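Local coordinates for PBP domain-containing protein (PDB 3MUQ) that is of unknown function but, as a member of the periplasmic-binding-protein superfamily made with a signal peptide, probably binds a small solute outside the cytoplasm, at residues 5-10 with 32-37; 22-27 with 230-235; 55-60 with 200-205. One frame throughout, in Å; residues are numbered along the deposited sequence.

Contact 1: 5-10 with 32-37; sequences EHVRLA and TGYKVD
Val7 and Leu9 pack against Tyr34 and Val36 where strand 6-10 runs beside strand 35-37, the parallel pair of a beta-alpha-beta crossover whose connection includes helix 20-32. In this example the two faces of the pair differ: the face of Val36 and Leu9 is covered by helix 20-32, while the face of His6, Lys35 and Asp37 is exposed. The backbone ladder is regular. Val7 is held at both polar atoms, its N donating to Lys35 O and its O accepting from Asp37 N at 2.8 Å. Lys35 N binds Glu5 O on one flank, and on the other Leu9 N reaches Asp37 O almost straight (177° at the hydrogen).

The tight face carries Val7, Leu9 and Val36. Val7 CG2, anti to the carbonyl carbon and beside the backbone N, lies 3.9 Å from Tyr34 CD1. Val36 sets CG1 against Leu9 CB at 3.9 Å and is backed by Leu25 and Phe28 of the connecting helix.

The solvent side is looser and polar. His6 and Lys35 lie alongside one another, pointing the same way, with His6 CE1 3.6 Å from Lys35 CD. Beyond that touch the lysine chain leads away, and its NZ forms a salt bridge with Glu29. Arg8 likewise looks outside the pair, to Asp56. Near the start of both segments Glu5 lies beside Tyr34: Glu5 CB is 3.7 Å from Tyr34 CD1. The carboxylate plane of Glu5 is turned 80° from the ring.

Helix 20-32 gives way to the second strand through Gly33, which has positive phi, and through an ST turn in which Thr32 OG1 accepts a hydrogen bond from Tyr34 N at 3.1 Å.

Contact 2: 22-27 with 230-235; sequences DYLLPQ and ELINGF
Tyr23 and Leu231 bury more surface here than any other residues, with Leu24 next, and together they join two helices near opposite ends of the chain. Segments 22-27 and 230-235 pack as an antiparallel helix pair, their axes 9.3 Å apart at closest approach and 155° between directions. No hydrogen bond crosses; the contact is a worked case of van der Waals packing between helices.

The Tyr23 ring lies over the backbone of the partner helix. Its CG is roughly anti to the backbone N (chi1 -154°), which directs CG toward that helix. One face receives Leu231 O, 3.5 Å from Tyr23 CE2 and displaced toward the rim, and Phe235 N lies over that same face. Since Phe235 N donates to Leu231 O within its own helix, the aromatic face covers a backbone hydrogen bond whose polar atoms are already matched. Beyond it, Tyr23 OH comes 3.7 Å from CA of Gly234, where no side chain intervenes. Tyr23 CD1 meets the edge of the Phe235 ring.

Leu231 divides its two methyls between two residues. CD2 lies in the plane of the Tyr23 ring at its edge, 3.6 Å from Tyr23 CE2, whereas CD1 goes to Gln27 CB, the two side chains crossing at about a right angle. The polar end of Gln27 is engaged by Asp31, and Trp222 of helix 213-224 touches both Gln27 and Leu231.

Leu24 fills the inner side and also touches Leu223 of helix 213-224. It slides past Leu231 in the opposite direction, and its CD2 is the busy methyl, 3.5 Å from Leu231 CB and 3.8 Å from Ile232 CG1.

Contact 3: 55-60 with 200-205; sequences VDLVMT and VILVNP
Leu57 reaches Val200 and Leu202 through a less usual first torsion: its CG stands between the backbone N and the carbonyl carbon (chi1 79°), the crowded position, and chi2 (172°) then sets CD1 anti to CA. Val200 answers with CG2 anti to its own backbone N. Leu57 CD1 and Val200 CG2 meet at 3.5 Å, closer than ordinary van der Waals contact. The same Leu57 CD1 also meets Leu202 CD2 at 3.8 Å, from a direction about a right angle away.

These side chains project from an antiparallel strand pair, 57-60 with 200-203, and show how alternation sorts residues to two faces. Leu57, Met59 (a selenomethionine), Val200 and Leu202 take one; Val58 and Ile201 take the other, where Val58 CG2 approaches Ile201 CB at 3.9 Å. Val58 and Ile201 form the hydrogen-bonded pair, each N giving to the other's O at 2.8 Å. The pairs to either side, Leu57 with Leu202 and Met59 with Val200, are non-hydrogen-bonded.

At the end where strand 57-60 begins, the ladder becomes less regular. Val203 N donates to Asp56 O from above the carbonyl plane, 41° out of it. The same oxygen takes a second bond, from a water that also donates to Val203 O; the water thus bridges the two segments. Val203 turns CG2 to within 3.2 Å of Val55 O.

Every touching residue is buried. Strand 57-60 lies in the sheet between strands 6-12 and 195-203, and Leu57 packs on Val7 and Leu9. Strand 78-90 borders strand 195-203, with Leu81 against Met59 and Val200, while Leu223 and Tyr213 of helix 213-224 touch Met59 and Leu202 respectively.

Overall arrangement
Contacts 1 and 3 share one mixed sheet, their centres 12 Å apart, and are separated by one strand pairing, 6-12 with 57-60. A salt bridge from Arg8 NH1 to Asp56 OD2, 2.8 Å long, joins them, beside a probable hydrogen bond between Ala10 O and Met59 N at 2.9 Å. Contact 2 belongs to the helical layer, its centre 15 Å from that of contact 1, and Leu25 CD2 touches Val36 CB at 3.8 Å. Contacts 2 and 3 do not touch, their nearest atoms being about 5 Å apart; both bring late segments back to early ones, whereas contact 1 is local to the N-terminal part. None can be assigned to a ligand pocket.

Contact 1: 5-10 with 32-37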
loop_
_atom_site.group_PDB
_atom_site.type_symbol
_atom_site.label_atom_id
_atom_site.label_comp_id
_atom_site.label_asym_id
_atom_site.label_seq_id
_atom_site.Cartn_x
_atom_site.Cartn_y
_atom_site.Cartn_z
ATOM N N GLU A 5 -14.813 -22.803 -2.620
ATOM C CA GLU A 5 -14.227 -22.603 -1.295
ATOM C C GLU A 5 -14.503 -21.194 -0.748
ATOM O O GLU A 5 -14.200 -20.180 -1.388
ATOM C CB GLU A 5 -12.738 -22.916 -1.326
ATOM C CG GLU A 5 -12.375 -24.076 -0.437
ATOM C CD GLU A 5 -12.635 -23.738 0.995
ATOM O OE1 GLU A 5 -12.502 -22.541 1.311
ATOM O OE2 GLU A 5 -12.971 -24.645 1.790
ATOM N N HIS A 6 -15.098 -21.132 0.436
ATOM C CA HIS A 6 -15.750 -19.899 0.853
ATOM C C HIS A 6 -15.014 -19.134 1.940
ATOM O O HIS A 6 -14.562 -19.708 2.928
ATOM C CB HIS A 6 -17.213 -20.170 1.221
ATOM C CG HIS A 6 -18.061 -20.520 0.038
ATOM N ND1 HIS A 6 -18.777 -19.575 -0.673
ATOM C CD2 HIS A 6 -18.275 -21.703 -0.585
ATOM C CE1 HIS A 6 -19.409 -20.166 -1.671
ATOM N NE2 HIS A 6 -19.122 -21.457 -1.640
ATOM N N VAL A 7 -14.865 -17.834 1.713
ATOM C CA VAL A 7 -14.162 -16.963 2.634
ATOM C C VAL A 7 -15.146 -15.904 3.103
ATOM O O VAL A 7 -15.741 -15.211 2.293
ATOM C CB VAL A 7 -12.972 -16.261 1.942
ATOM C CG1 VAL A 7 -12.210 -15.407 2.952
ATOM C CG2 VAL A 7 -12.044 -17.291 1.271
ATOM N N ARG A 8 -15.339 -15.798 4.407
ATOM C CA ARG A 8 -16.255 -14.812 4.949
ATOM C C ARG A 8 -15.474 -13.601 5.454
ATOM O O ARG A 8 -14.581 -13.741 6.293
ATOM C CB ARG A 8 -17.094 -15.435 6.075
ATOM C CG ARG A 8 -17.898 -16.642 5.629
ATOM C CD ARG A 8 -18.744 -17.214 6.761
ATOM N NE ARG A 8 -17.937 -17.798 7.827
ATOM C CZ ARG A 8 -16.866 -18.557 7.621
ATOM N NH1 ARG A 8 -16.482 -18.842 6.378
ATOM N NH2 ARG A 8 -16.179 -19.029 8.661
ATOM N N LEU A 9 -15.827 -12.426 4.931
ATOM C CA LEU A 9 -15.194 -11.159 5.283
ATOM C C LEU A 9 -16.177 -10.266 6.018
ATOM O O LEU A 9 -17.250 -9.967 5.495
ATOM C CB LEU A 9 -14.748 -10.417 4.006
ATOM C CG LEU A 9 -14.251 -8.981 4.210
ATOM C CD1 LEU A 9 -12.940 -8.957 5.044
ATOM C CD2 LEU A 9 -14.071 -8.259 2.872
ATOM N N ALA A 10 -15.825 -9.841 7.228
ATOM C CA ALA A 10 -16.594 -8.792 7.899
ATOM C C ALA A 10 -15.963 -7.451 7.564
ATOM O O ALA A 10 -14.737 -7.287 7.661
ATOM C CB ALA A 10 -16.632 -9.004 9.435
ATOM N N THR A 32 -8.036 -17.077 -8.005
ATOM C CA THR A 32 -7.779 -18.117 -7.014
ATOM C C THR A 32 -8.846 -19.206 -6.880
ATOM O O THR A 32 -8.575 -20.263 -6.333
ATOM C CB THR A 32 -7.600 -17.503 -5.623
ATOM O OG1 THR A 32 -8.842 -16.926 -5.208
ATOM C CG2 THR A 32 -6.523 -16.433 -5.655
ATOM N N GLY A 33 -10.051 -18.936 -7.354
ATOM C CA GLY A 33 -11.161 -19.843 -7.151
ATOM C C GLY A 33 -11.873 -19.661 -5.815
ATOM O O GLY A 33 -12.846 -20.359 -5.537
ATOM N N TYR A 34 -11.404 -18.743 -4.971
ATOM C CA TYR A 34 -12.098 -18.523 -3.705
ATOM C C TYR A 34 -13.281 -17.595 -3.914
ATOM O O TYR A 34 -13.205 -16.648 -4.703
ATOM C CB TYR A 34 -11.175 -17.925 -2.644
ATOM C CG TYR A 34 -10.148 -18.877 -2.065
ATOM C CD1 TYR A 34 -10.515 -19.915 -1.208
ATOM C CD2 TYR A 34 -8.812 -18.718 -2.363
ATOM C CE1 TYR A 34 -9.556 -20.769 -0.680
ATOM C CE2 TYR A 34 -7.865 -19.554 -1.850
ATOM C CZ TYR A 34 -8.229 -20.573 -1.013
ATOM O OH TYR A 34 -7.229 -21.379 -0.517
ATOM N N LYS A 35 -14.366 -17.861 -3.193
ATOM C CA LYS A 35 -15.526 -16.973 -3.203
ATOM C C LYS A 35 -15.643 -16.218 -1.883
ATOM O O LYS A 35 -15.745 -16.823 -0.822
ATOM C CB LYS A 35 -16.802 -17.776 -3.445
ATOM C CG LYS A 35 -16.875 -18.439 -4.812
ATOM C CD LYS A 35 -18.104 -19.332 -4.914
ATOM C CE LYS A 35 -18.358 -19.760 -6.343
ATOM N NZ LYS A 35 -18.603 -18.563 -7.198
ATOM N N VAL A 36 -15.633 -14.895 -1.944
ATOM C CA VAL A 36 -15.719 -14.078 -0.732
ATOM C C VAL A 36 -17.153 -13.614 -0.452
ATOM O O VAL A 36 -17.757 -12.948 -1.286
ATOM C CB VAL A 36 -14.765 -12.853 -0.827
ATOM C CG1 VAL A 36 -14.895 -11.938 0.391
ATOM C CG2 VAL A 36 -13.329 -13.318 -0.992
ATOM N N ASP A 37 -17.701 -13.987 0.705
ATOM C CA ASP A 37 -18.981 -13.420 1.166
ATOM C C ASP A 37 -18.684 -12.216 2.053
ATOM O O ASP A 37 -17.906 -12.313 2.999
ATOM C CB ASP A 37 -19.807 -14.422 1.990
ATOM C CG ASP A 37 -20.295 -15.619 1.170
ATOM O OD1 ASP A 37 -20.388 -15.520 -0.074
ATOM O OD2 ASP A 37 -20.597 -16.662 1.787
#

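Contact 2: 22-27 with 230-235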
loop_
_atom_site.group_PDB
_atom_site.type_symbol
_atom_site.label_atom_id
_atom_site.label_comp_id
_atom_site.label_asym_id
_atom_site.label_seq_id
_atom_site.Cartn_x
_atom_site.Cartn_y
_atom_site.Cartn_z
ATOM N N ASP A 22 -16.491 -4.520 -5.052
ATOM C CA ASP A 22 -16.970 -4.813 -6.398
ATOM C C ASP A 22 -15.831 -4.731 -7.395
ATOM O O ASP A 22 -15.866 -5.365 -8.445
ATOM C CB ASP A 22 -18.072 -3.838 -6.800
ATOM C CG ASP A 22 -19.314 -3.993 -5.960
ATOM O OD1 ASP A 22 -19.460 -5.055 -5.319
ATOM O OD2 ASP A 22 -20.138 -3.056 -5.941
ATOM N N TYR A 23 -14.817 -3.951 -7.049
ATOM C CA TYR A 23 -13.641 -3.767 -7.889
ATOM C C TYR A 23 -12.630 -4.910 -7.713
ATOM O O TYR A 23 -11.940 -5.288 -8.652
ATOM C CB TYR A 23 -12.978 -2.440 -7.517
ATOM C CG TYR A 23 -12.167 -1.792 -8.611
ATOM C CD1 TYR A 23 -12.447 -0.493 -9.032
ATOM C CD2 TYR A 23 -11.117 -2.469 -9.225
ATOM C CE1 TYR A 23 -11.701 0.113 -10.038
ATOM C CE2 TYR A 23 -10.366 -1.875 -10.232
ATOM C CZ TYR A 23 -10.662 -0.586 -10.634
ATOM O OH TYR A 23 -9.918 0.005 -11.633
ATOM N N LEU A 24 -12.543 -5.450 -6.502
ATOM C CA LEU A 24 -11.529 -6.457 -6.157
ATOM C C LEU A 24 -11.957 -7.909 -6.370
ATOM O O LEU A 24 -11.206 -8.724 -6.920
ATOM C CB LEU A 24 -11.145 -6.312 -4.682
ATOM C CG LEU A 24 -10.655 -4.923 -4.304
ATOM C CD1 LEU A 24 -10.165 -4.937 -2.877
ATOM C CD2 LEU A 24 -9.537 -4.497 -5.254
ATOM N N LEU A 25 -13.150 -8.229 -5.884
ATOM C CA LEU A 25 -13.570 -9.616 -5.724
ATOM C C LEU A 25 -13.611 -10.425 -6.993
ATOM O O LEU A 25 -13.188 -11.578 -6.984
ATOM C CB LEU A 25 -14.906 -9.708 -4.998
ATOM C CG LEU A 25 -14.736 -9.269 -3.541
ATOM C CD1 LEU A 25 -15.984 -9.535 -2.745
ATOM C CD2 LEU A 25 -13.556 -9.986 -2.938
ATOM N N PRO A 26 -14.151 -9.840 -8.078
ATOM C CA PRO A 26 -14.210 -10.558 -9.355
ATOM C C PRO A 26 -12.836 -11.045 -9.800
ATOM O O PRO A 26 -12.691 -12.217 -10.171
ATOM C CB PRO A 26 -14.742 -9.496 -10.322
ATOM C CG PRO A 26 -15.579 -8.597 -9.458
ATOM C CD PRO A 26 -14.870 -8.550 -8.131
ATOM N N GLN A 27 -11.830 -10.170 -9.749
ATOM C CA GLN A 27 -10.485 -10.589 -10.136
ATOM C C GLN A 27 -9.927 -11.632 -9.169
ATOM O O GLN A 27 -9.301 -12.617 -9.582
ATOM C CB GLN A 27 -9.531 -9.392 -10.231
ATOM C CG GLN A 27 -8.198 -9.739 -10.920
ATOM C CD GLN A 27 -8.400 -10.226 -12.350
ATOM O OE1 GLN A 27 -9.088 -9.582 -13.144
ATOM N NE2 GLN A 27 -7.815 -11.374 -12.682
ATOM N N GLU A 230 -2.787 -3.101 -7.553
ATOM C CA GLU A 230 -3.152 -2.450 -8.819
ATOM C C GLU A 230 -4.643 -2.108 -8.825
ATOM O O GLU A 230 -5.048 -0.988 -9.188
ATOM C CB GLU A 230 -2.807 -3.357 -9.999
ATOM C CG GLU A 230 -2.937 -2.720 -11.374
ATOM C CD GLU A 230 -2.544 -3.675 -12.492
ATOM O OE1 GLU A 230 -2.324 -4.873 -12.205
ATOM O OE2 GLU A 230 -2.452 -3.232 -13.660
ATOM N N LEU A 231 -5.464 -3.066 -8.397
ATOM C CA LEU A 231 -6.913 -2.867 -8.388
ATOM C C LEU A 231 -7.373 -1.879 -7.325
ATOM O O LEU A 231 -8.256 -1.053 -7.575
ATOM C CB LEU A 231 -7.632 -4.201 -8.216
ATOM C CG LEU A 231 -7.319 -5.117 -9.398
ATOM C CD1 LEU A 231 -7.753 -6.558 -9.130
ATOM C CD2 LEU A 231 -7.962 -4.551 -10.646
ATOM N N ILE A 232 -6.781 -1.976 -6.136
ATOM C CA ILE A 232 -7.061 -1.028 -5.061
ATOM C C ILE A 232 -6.726 0.408 -5.488
ATOM O O ILE A 232 -7.517 1.345 -5.276
ATOM C CB ILE A 232 -6.269 -1.406 -3.790
ATOM C CG1 ILE A 232 -6.830 -2.702 -3.196
ATOM C CG2 ILE A 232 -6.284 -0.268 -2.764
ATOM C CD1 ILE A 232 -6.014 -3.240 -2.049
ATOM N N ASN A 233 -5.557 0.580 -6.098
ATOM C CA ASN A 233 -5.153 1.893 -6.574
ATOM C C ASN A 233 -6.086 2.370 -7.667
ATOM O O ASN A 233 -6.514 3.530 -7.664
ATOM C CB ASN A 233 -3.713 1.879 -7.088
ATOM C CG ASN A 233 -2.709 1.756 -5.975
ATOM O OD1 ASN A 233 -2.950 2.219 -4.852
ATOM N ND2 ASN A 233 -1.571 1.120 -6.268
ATOM N N GLY A 234 -6.396 1.478 -8.606
ATOM C CA GLY A 234 -7.328 1.811 -9.671
ATOM C C GLY A 234 -8.606 2.389 -9.094
ATOM O O GLY A 234 -9.147 3.373 -9.598
ATOM N N PHE A 235 -9.083 1.781 -8.014
ATOM C CA PHE A 235 -10.289 2.252 -7.361
ATOM C C PHE A 235 -10.095 3.621 -6.687
ATOM O O PHE A 235 -11.029 4.426 -6.637
ATOM C CB PHE A 235 -10.777 1.223 -6.339
ATOM C CG PHE A 235 -11.935 1.697 -5.503
ATOM C CD1 PHE A 235 -13.231 1.648 -6.000
ATOM C CD2 PHE A 235 -11.730 2.186 -4.221
ATOM C CE1 PHE A 235 -14.305 2.083 -5.229
ATOM C CE2 PHE A 235 -12.801 2.625 -3.440
ATOM C CZ PHE A 235 -14.086 2.569 -3.942
#

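Contact 3: 55-60 with 200-205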
loop_
_atom_site.group_PDB
_atom_site.type_symbol
_atom_site.label_atom_id
_atom_site.label_comp_id
_atom_site.label_asym_id
_atom_site.label_seq_id
_atom_site.Cartn_x
_atom_site.Cartn_y
_atom_site.Cartn_z
ATOM N N VAL A 55 -16.568 -15.121 11.214
ATOM C CA VAL A 55 -16.007 -14.854 9.893
ATOM C C VAL A 55 -14.517 -15.223 9.887
ATOM O O VAL A 55 -13.936 -15.503 10.941
ATOM C CB VAL A 55 -16.153 -13.366 9.498
ATOM C CG1 VAL A 55 -17.628 -12.962 9.364
ATOM C CG2 VAL A 55 -15.422 -12.471 10.499
ATOM N N ASP A 56 -13.894 -15.184 8.713
ATOM C CA ASP A 56 -12.500 -15.623 8.576
ATOM C C ASP A 56 -11.484 -14.499 8.649
ATOM O O ASP A 56 -10.320 -14.739 8.980
ATOM C CB ASP A 56 -12.312 -16.388 7.274
ATOM C CG ASP A 56 -13.297 -17.531 7.133
ATOM O OD1 ASP A 56 -13.367 -18.364 8.059
ATOM O OD2 ASP A 56 -13.993 -17.597 6.101
ATOM N N LEU A 57 -11.910 -13.288 8.298
ATOM C CA LEU A 57 -11.050 -12.118 8.429
ATOM C C LEU A 57 -11.883 -10.843 8.423
ATOM O O LEU A 57 -13.067 -10.865 8.070
ATOM C CB LEU A 57 -9.972 -12.089 7.333
ATOM C CG LEU A 57 -10.345 -11.608 5.918
ATOM C CD1 LEU A 57 -9.082 -11.464 5.057
ATOM C CD2 LEU A 57 -11.358 -12.547 5.245
ATOM N N VAL A 58 -11.263 -9.731 8.811
ATOM C CA VAL A 58 -11.956 -8.455 8.884
ATOM C C VAL A 58 -11.210 -7.351 8.139
ATOM O O VAL A 58 -9.981 -7.380 8.005
ATOM C CB VAL A 58 -12.166 -7.981 10.350
ATOM C CG1 VAL A 58 -12.964 -9.005 11.165
ATOM C CG2 VAL A 58 -10.829 -7.704 10.995
HETATM N N MSE A 59 -11.964 -6.374 7.654
HETATM C CA MSE A 59 -11.378 -5.209 7.005
HETATM C C MSE A 59 -12.049 -3.967 7.555
HETATM O O MSE A 59 -13.229 -3.752 7.314
HETATM C CB MSE A 59 -11.592 -5.286 5.496
HETATM C CG MSE A 59 -11.070 -4.066 4.725
HETATM SE SE MSE A 59 -11.504 -4.162 2.818
HETATM C CE MSE A 59 -10.541 -5.821 2.374
ATOM N N THR A 60 -11.312 -3.169 8.318
ATOM C CA THR A 60 -11.860 -1.954 8.898
ATOM C C THR A 60 -10.855 -0.803 8.739
ATOM O O THR A 60 -9.739 -0.994 8.239
ATOM C CB THR A 60 -12.211 -2.144 10.398
ATOM O OG1 THR A 60 -11.053 -2.593 11.106
ATOM C CG2 THR A 60 -13.311 -3.177 10.574
ATOM N N VAL A 200 -6.576 -5.066 6.982
ATOM C CA VAL A 200 -7.211 -6.358 6.858
ATOM C C VAL A 200 -6.504 -7.251 7.868
ATOM O O VAL A 200 -5.259 -7.287 7.929
ATOM C CB VAL A 200 -7.093 -6.915 5.412
ATOM C CG1 VAL A 200 -5.656 -6.861 4.943
ATOM C CG2 VAL A 200 -7.616 -8.351 5.341
ATOM N N ILE A 201 -7.297 -7.936 8.689
ATOM C CA ILE A 201 -6.757 -8.750 9.772
ATOM C C ILE A 201 -7.425 -10.118 9.813
ATOM O O ILE A 201 -8.657 -10.229 9.789
ATOM C CB ILE A 201 -6.969 -8.053 11.131
ATOM C CG1 ILE A 201 -6.522 -6.593 11.039
ATOM C CG2 ILE A 201 -6.235 -8.806 12.256
ATOM C CD1 ILE A 201 -6.849 -5.765 12.284
ATOM N N LEU A 202 -6.603 -11.154 9.887
ATOM C CA LEU A 202 -7.084 -12.523 9.900
ATOM C C LEU A 202 -7.599 -12.919 11.278
ATOM O O LEU A 202 -6.997 -12.580 12.293
ATOM C CB LEU A 202 -5.943 -13.458 9.533
ATOM C CG LEU A 202 -5.245 -13.104 8.225
ATOM C CD1 LEU A 202 -4.132 -14.128 7.956
ATOM C CD2 LEU A 202 -6.260 -13.058 7.089
ATOM N N VAL A 203 -8.690 -13.673 11.311
ATOM C CA VAL A 203 -9.140 -14.237 12.571
ATOM C C VAL A 203 -8.121 -15.273 13.045
ATOM O O VAL A 203 -7.651 -16.104 12.267
ATOM C CB VAL A 203 -10.560 -14.819 12.459
ATOM C CG1 VAL A 203 -10.927 -15.605 13.727
ATOM C CG2 VAL A 203 -11.577 -13.672 12.141
ATOM N N ASN A 204 -7.754 -15.199 14.319
ATOM C CA ASN A 204 -6.704 -16.058 14.857
ATOM C C ASN A 204 -7.064 -17.554 14.772
ATOM O O ASN A 204 -7.983 -18.009 15.443
ATOM C CB ASN A 204 -6.431 -15.660 16.298
ATOM C CG ASN A 204 -5.247 -16.403 16.897
ATOM O OD1 ASN A 204 -4.766 -17.404 16.348
ATOM N ND2 ASN A 204 -4.763 -15.907 18.031
ATOM N N PRO A 205 -6.333 -18.325 13.951
ATOM C CA PRO A 205 -6.708 -19.736 13.761
ATOM C C PRO A 205 -6.465 -20.563 15.018
ATOM O O PRO A 205 -6.985 -21.662 15.144
ATOM C CB PRO A 205 -5.770 -20.197 12.643
ATOM C CG PRO A 205 -4.571 -19.325 12.785
ATOM C CD PRO A 205 -5.130 -17.972 13.179
HETATM O O HOH W 1 -8.129 -16.481 9.516
#